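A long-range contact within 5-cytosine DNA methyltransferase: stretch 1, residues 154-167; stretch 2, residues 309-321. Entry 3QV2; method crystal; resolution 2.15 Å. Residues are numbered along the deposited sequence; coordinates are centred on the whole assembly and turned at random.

Stretch 1 154-167: IKDIICSPIDIGIP
Stretch 2, residues 309-321: VSCFVIAQLMEYL

Val 313 sits at the centre of the contact. Its chi1 is t, and both methyls are used. Val 313 CG1 lies 3.6 Å from Cys 159 SG, and Val 313 CG2 lies 3.6 Å from Pro 161 CA and 3.8 Å from Ile 164 CD1. The CA atoms of Pro 161 and Val 313 are 5.9 Å apart, the closest of the three CA pairs in the register.

Stretch 1 is a strand over 154-159, followed by a 3-10 segment at 161-163. Stretch 2 is helical from 311 to 321. Strand and helix run nearly antiparallel, at 163°, with axes 11.0 Å apart at closest approach. The register pairs Ile 157 with Leu 317 (CA to CA 9.0 Å) and Lys 155 with Leu 321 (CA to CA 8.6 Å). The CA-to-CB bonds of Lys 155, Ile 157 and Cys 159 point toward the helix.

Ile 157 (t, t) places CG2 3.9 Å from CD1 of Leu 317 (m, t), two apolar branches meeting. Cys 159, chi1 p, is short but reaches Val 313 through its large sulfur. Ile 164, extended p, t, carries CD1 to 3.8 Å from Val 313 CA and 3.7 Å from Gln 316 NE2. Phe 312 (chi1 m, chi2 -69°) offers a flat apolar face: Ile 166 (m, m) sets CD1 over it, 3.7 Å from the Phe 312 ring centroid and 7° off the normal, a CH-pi contact.

Gly 165 has phi/psi 88/15. Ile 166 N bonds to Pro 161 O, 3.0 Å, and Ser 160 N to Asp 163 OD2, 2.9 Å.

No hydrogen bond crosses the contact, which buries 533 Å². Ser 310 (t) caps the helix: Ser 310 OG accepts a weak bond from Val 313 N at 3.4 Å. Pro 161 CG packs 3.5 Å from Ser 310 OG. At the exposed end, Lys 155 (m, -139°, t, m) brings CD near the ring plane of Tyr 320 (t, 69°), 3.0 Å from Tyr 320 OH.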

# COMPACT_ATOMS: atom_id res chain seq x y z
N ILE A 154 -5.38 1.25 20.75
CA ILE A 154 -4.47 1.22 19.61
C ILE A 154 -3.52 0.03 19.62
O ILE A 154 -2.78 -0.18 20.58
CB ILE A 154 -3.64 2.51 19.51
CG1 ILE A 154 -4.56 3.74 19.55
CG2 ILE A 154 -2.79 2.51 18.26
CD1 ILE A 154 -3.81 5.05 19.57
N LYS A 155 -3.55 -0.75 18.54
CA LYS A 155 -2.57 -1.80 18.32
C LYS A 155 -1.86 -1.57 16.99
O LYS A 155 -2.49 -1.28 15.98
CB LYS A 155 -3.21 -3.18 18.35
CG LYS A 155 -3.64 -3.62 19.74
CD LYS A 155 -3.32 -5.09 19.97
CE LYS A 155 -3.67 -5.51 21.39
NZ LYS A 155 -2.93 -4.70 22.40
N ASP A 156 -0.54 -1.70 17.01
CA ASP A 156 0.27 -1.46 15.82
C ASP A 156 1.23 -2.61 15.54
O ASP A 156 1.55 -3.39 16.43
CB ASP A 156 1.04 -0.14 15.96
CG ASP A 156 1.94 -0.13 17.18
OD1 ASP A 156 1.75 -0.99 18.07
OD2 ASP A 156 2.82 0.75 17.26
N ILE A 157 1.68 -2.71 14.29
CA ILE A 157 2.60 -3.77 13.91
C ILE A 157 3.43 -3.39 12.69
O ILE A 157 2.93 -2.76 11.76
CB ILE A 157 1.85 -5.09 13.62
CG1 ILE A 157 2.85 -6.22 13.36
CG2 ILE A 157 0.92 -4.92 12.43
CD1 ILE A 157 2.20 -7.56 13.06
N ILE A 158 4.70 -3.77 12.71
CA ILE A 158 5.57 -3.64 11.55
C ILE A 158 5.81 -5.04 10.99
O ILE A 158 6.41 -5.89 11.65
CB ILE A 158 6.92 -3.01 11.92
CG1 ILE A 158 6.72 -1.57 12.39
CG2 ILE A 158 7.87 -3.06 10.73
CD1 ILE A 158 8.02 -0.86 12.73
N CYS A 159 5.34 -5.28 9.77
CA CYS A 159 5.47 -6.60 9.16
C CYS A 159 5.60 -6.53 7.65
O CYS A 159 5.38 -5.48 7.04
CB CYS A 159 4.30 -7.50 9.56
SG CYS A 159 2.69 -6.92 8.96
N SER A 160 5.94 -7.66 7.04
CA SER A 160 6.14 -7.74 5.60
C SER A 160 5.33 -8.90 5.02
O SER A 160 5.03 -9.86 5.72
CB SER A 160 7.63 -7.93 5.29
OG SER A 160 7.86 -8.01 3.89
N PRO A 161 4.95 -8.79 3.73
CA PRO A 161 4.18 -9.85 3.07
C PRO A 161 4.83 -11.23 3.17
O PRO A 161 4.13 -12.23 3.20
CB PRO A 161 4.14 -9.38 1.61
CG PRO A 161 4.24 -7.90 1.70
CD PRO A 161 5.16 -7.63 2.85
N ILE A 162 6.16 -11.27 3.21
CA ILE A 162 6.87 -12.54 3.31
C ILE A 162 6.54 -13.24 4.62
O ILE A 162 6.64 -14.47 4.72
CB ILE A 162 8.40 -12.35 3.22
CG1 ILE A 162 8.92 -11.56 4.42
CG2 ILE A 162 8.77 -11.66 1.91
CD1 ILE A 162 10.43 -11.53 4.52
N ASP A 163 6.14 -12.46 5.62
CA ASP A 163 5.79 -13.01 6.93
C ASP A 163 4.56 -13.91 6.86
O ASP A 163 4.40 -14.81 7.68
CB ASP A 163 5.58 -11.89 7.95
CG ASP A 163 6.84 -11.08 8.20
OD1 ASP A 163 7.94 -11.62 7.97
OD2 ASP A 163 6.73 -9.91 8.62
N ILE A 164 3.70 -13.67 5.87
CA ILE A 164 2.53 -14.51 5.67
C ILE A 164 2.61 -15.33 4.39
O ILE A 164 1.60 -15.78 3.86
CB ILE A 164 1.22 -13.69 5.68
CG1 ILE A 164 1.26 -12.61 4.60
CG2 ILE A 164 0.97 -13.08 7.05
CD1 ILE A 164 -0.01 -11.80 4.50
N GLY A 165 3.83 -15.52 3.89
CA GLY A 165 4.06 -16.42 2.77
C GLY A 165 3.92 -15.81 1.39
O GLY A 165 3.82 -16.54 0.40
N ILE A 166 3.91 -14.49 1.31
CA ILE A 166 3.86 -13.81 0.02
C ILE A 166 5.27 -13.43 -0.42
O ILE A 166 5.98 -12.72 0.30
CB ILE A 166 2.97 -12.55 0.08
CG1 ILE A 166 1.55 -12.92 0.51
CG2 ILE A 166 2.95 -11.85 -1.27
CD1 ILE A 166 0.87 -13.90 -0.43
N PRO A 167 5.68 -13.90 -1.60
CA PRO A 167 7.04 -13.70 -2.12
C PRO A 167 7.32 -12.25 -2.52
O PRO A 167 7.58 -11.97 -3.69
CB PRO A 167 7.07 -14.60 -3.36
CG PRO A 167 5.66 -14.68 -3.80
CD PRO A 167 4.84 -14.67 -2.54
N VAL A 309 -0.23 -0.70 -1.73
CA VAL A 309 -0.05 -1.50 -0.52
C VAL A 309 -0.07 -3.00 -0.81
O VAL A 309 -0.28 -3.42 -1.95
CB VAL A 309 -1.17 -1.20 0.50
CG1 VAL A 309 -1.13 0.25 0.94
CG2 VAL A 309 -2.53 -1.55 -0.09
N SER A 310 0.15 -3.79 0.24
CA SER A 310 0.00 -5.24 0.15
C SER A 310 -1.37 -5.65 0.68
O SER A 310 -1.55 -5.82 1.88
CB SER A 310 1.10 -5.94 0.96
OG SER A 310 0.85 -7.33 1.04
N CYS A 311 -2.33 -5.79 -0.23
CA CYS A 311 -3.69 -6.15 0.15
C CYS A 311 -3.71 -7.44 0.96
O CYS A 311 -4.55 -7.61 1.84
CB CYS A 311 -4.57 -6.29 -1.09
SG CYS A 311 -4.69 -4.79 -2.08
N PHE A 312 -2.77 -8.34 0.66
CA PHE A 312 -2.64 -9.58 1.41
C PHE A 312 -2.50 -9.31 2.91
O PHE A 312 -3.28 -9.82 3.71
CB PHE A 312 -1.43 -10.39 0.92
CG PHE A 312 -1.65 -11.07 -0.40
CD1 PHE A 312 -2.53 -12.13 -0.51
CD2 PHE A 312 -0.96 -10.66 -1.52
CE1 PHE A 312 -2.73 -12.77 -1.72
CE2 PHE A 312 -1.15 -11.29 -2.74
CZ PHE A 312 -2.03 -12.35 -2.83
N VAL A 313 -1.51 -8.50 3.26
CA VAL A 313 -1.22 -8.20 4.66
C VAL A 313 -2.35 -7.43 5.33
O VAL A 313 -2.81 -7.79 6.41
CB VAL A 313 0.08 -7.39 4.79
CG1 VAL A 313 0.32 -6.99 6.24
CG2 VAL A 313 1.27 -8.18 4.26
N ILE A 314 -2.79 -6.36 4.68
CA ILE A 314 -3.82 -5.50 5.24
C ILE A 314 -5.13 -6.25 5.48
O ILE A 314 -5.86 -5.97 6.43
CB ILE A 314 -4.09 -4.27 4.35
CG1 ILE A 314 -2.81 -3.43 4.21
CG2 ILE A 314 -5.21 -3.43 4.92
CD1 ILE A 314 -2.99 -2.18 3.39
N ALA A 315 -5.43 -7.21 4.61
CA ALA A 315 -6.63 -8.02 4.75
C ALA A 315 -6.66 -8.72 6.10
O ALA A 315 -7.67 -8.72 6.79
CB ALA A 315 -6.74 -9.03 3.62
N GLN A 316 -5.53 -9.31 6.47
CA GLN A 316 -5.43 -10.02 7.74
C GLN A 316 -5.51 -9.08 8.94
O GLN A 316 -6.13 -9.40 9.95
CB GLN A 316 -4.14 -10.85 7.81
CG GLN A 316 -4.10 -12.00 6.82
CD GLN A 316 -3.04 -13.03 7.18
OE1 GLN A 316 -2.59 -13.10 8.32
NE2 GLN A 316 -2.64 -13.83 6.20
N LEU A 317 -4.88 -7.91 8.81
CA LEU A 317 -4.85 -6.94 9.90
C LEU A 317 -6.22 -6.29 10.11
O LEU A 317 -6.59 -5.97 11.24
CB LEU A 317 -3.78 -5.88 9.65
CG LEU A 317 -2.36 -6.43 9.51
CD1 LEU A 317 -1.37 -5.30 9.29
CD2 LEU A 317 -1.98 -7.24 10.74
N MET A 318 -6.96 -6.10 9.02
CA MET A 318 -8.30 -5.54 9.11
C MET A 318 -9.24 -6.52 9.80
O MET A 318 -10.09 -6.12 10.60
CB MET A 318 -8.83 -5.17 7.73
CG MET A 318 -8.20 -3.92 7.13
SD MET A 318 -8.97 -3.46 5.57
CE MET A 318 -8.22 -1.86 5.27
N GLU A 319 -9.10 -7.80 9.48
CA GLU A 319 -9.90 -8.84 10.11
C GLU A 319 -9.71 -8.79 11.62
O GLU A 319 -10.64 -9.07 12.38
CB GLU A 319 -9.52 -10.21 9.56
CG GLU A 319 -9.87 -10.41 8.09
CD GLU A 319 -9.19 -11.62 7.48
OE1 GLU A 319 -8.42 -12.29 8.19
OE2 GLU A 319 -9.43 -11.89 6.28
N TYR A 320 -8.51 -8.42 12.05
CA TYR A 320 -8.22 -8.25 13.47
C TYR A 320 -8.89 -6.99 14.00
O TYR A 320 -9.60 -7.03 15.01
CB TYR A 320 -6.71 -8.19 13.70
CG TYR A 320 -6.32 -7.95 15.14
CD1 TYR A 320 -6.52 -8.92 16.11
CD2 TYR A 320 -5.73 -6.75 15.52
CE1 TYR A 320 -6.15 -8.71 17.42
CE2 TYR A 320 -5.35 -6.53 16.83
CZ TYR A 320 -5.57 -7.51 17.78
OH TYR A 320 -5.20 -7.29 19.09
N LEU A 321 -8.67 -5.88 13.31
CA LEU A 321 -9.25 -4.59 13.68
C LEU A 321 -10.76 -4.67 13.88
O LEU A 321 -11.31 -4.01 14.76
CB LEU A 321 -8.93 -3.54 12.61
CG LEU A 321 -9.63 -2.19 12.73
CD1 LEU A 321 -9.21 -1.47 14.00
CD2 LEU A 321 -9.35 -1.33 11.51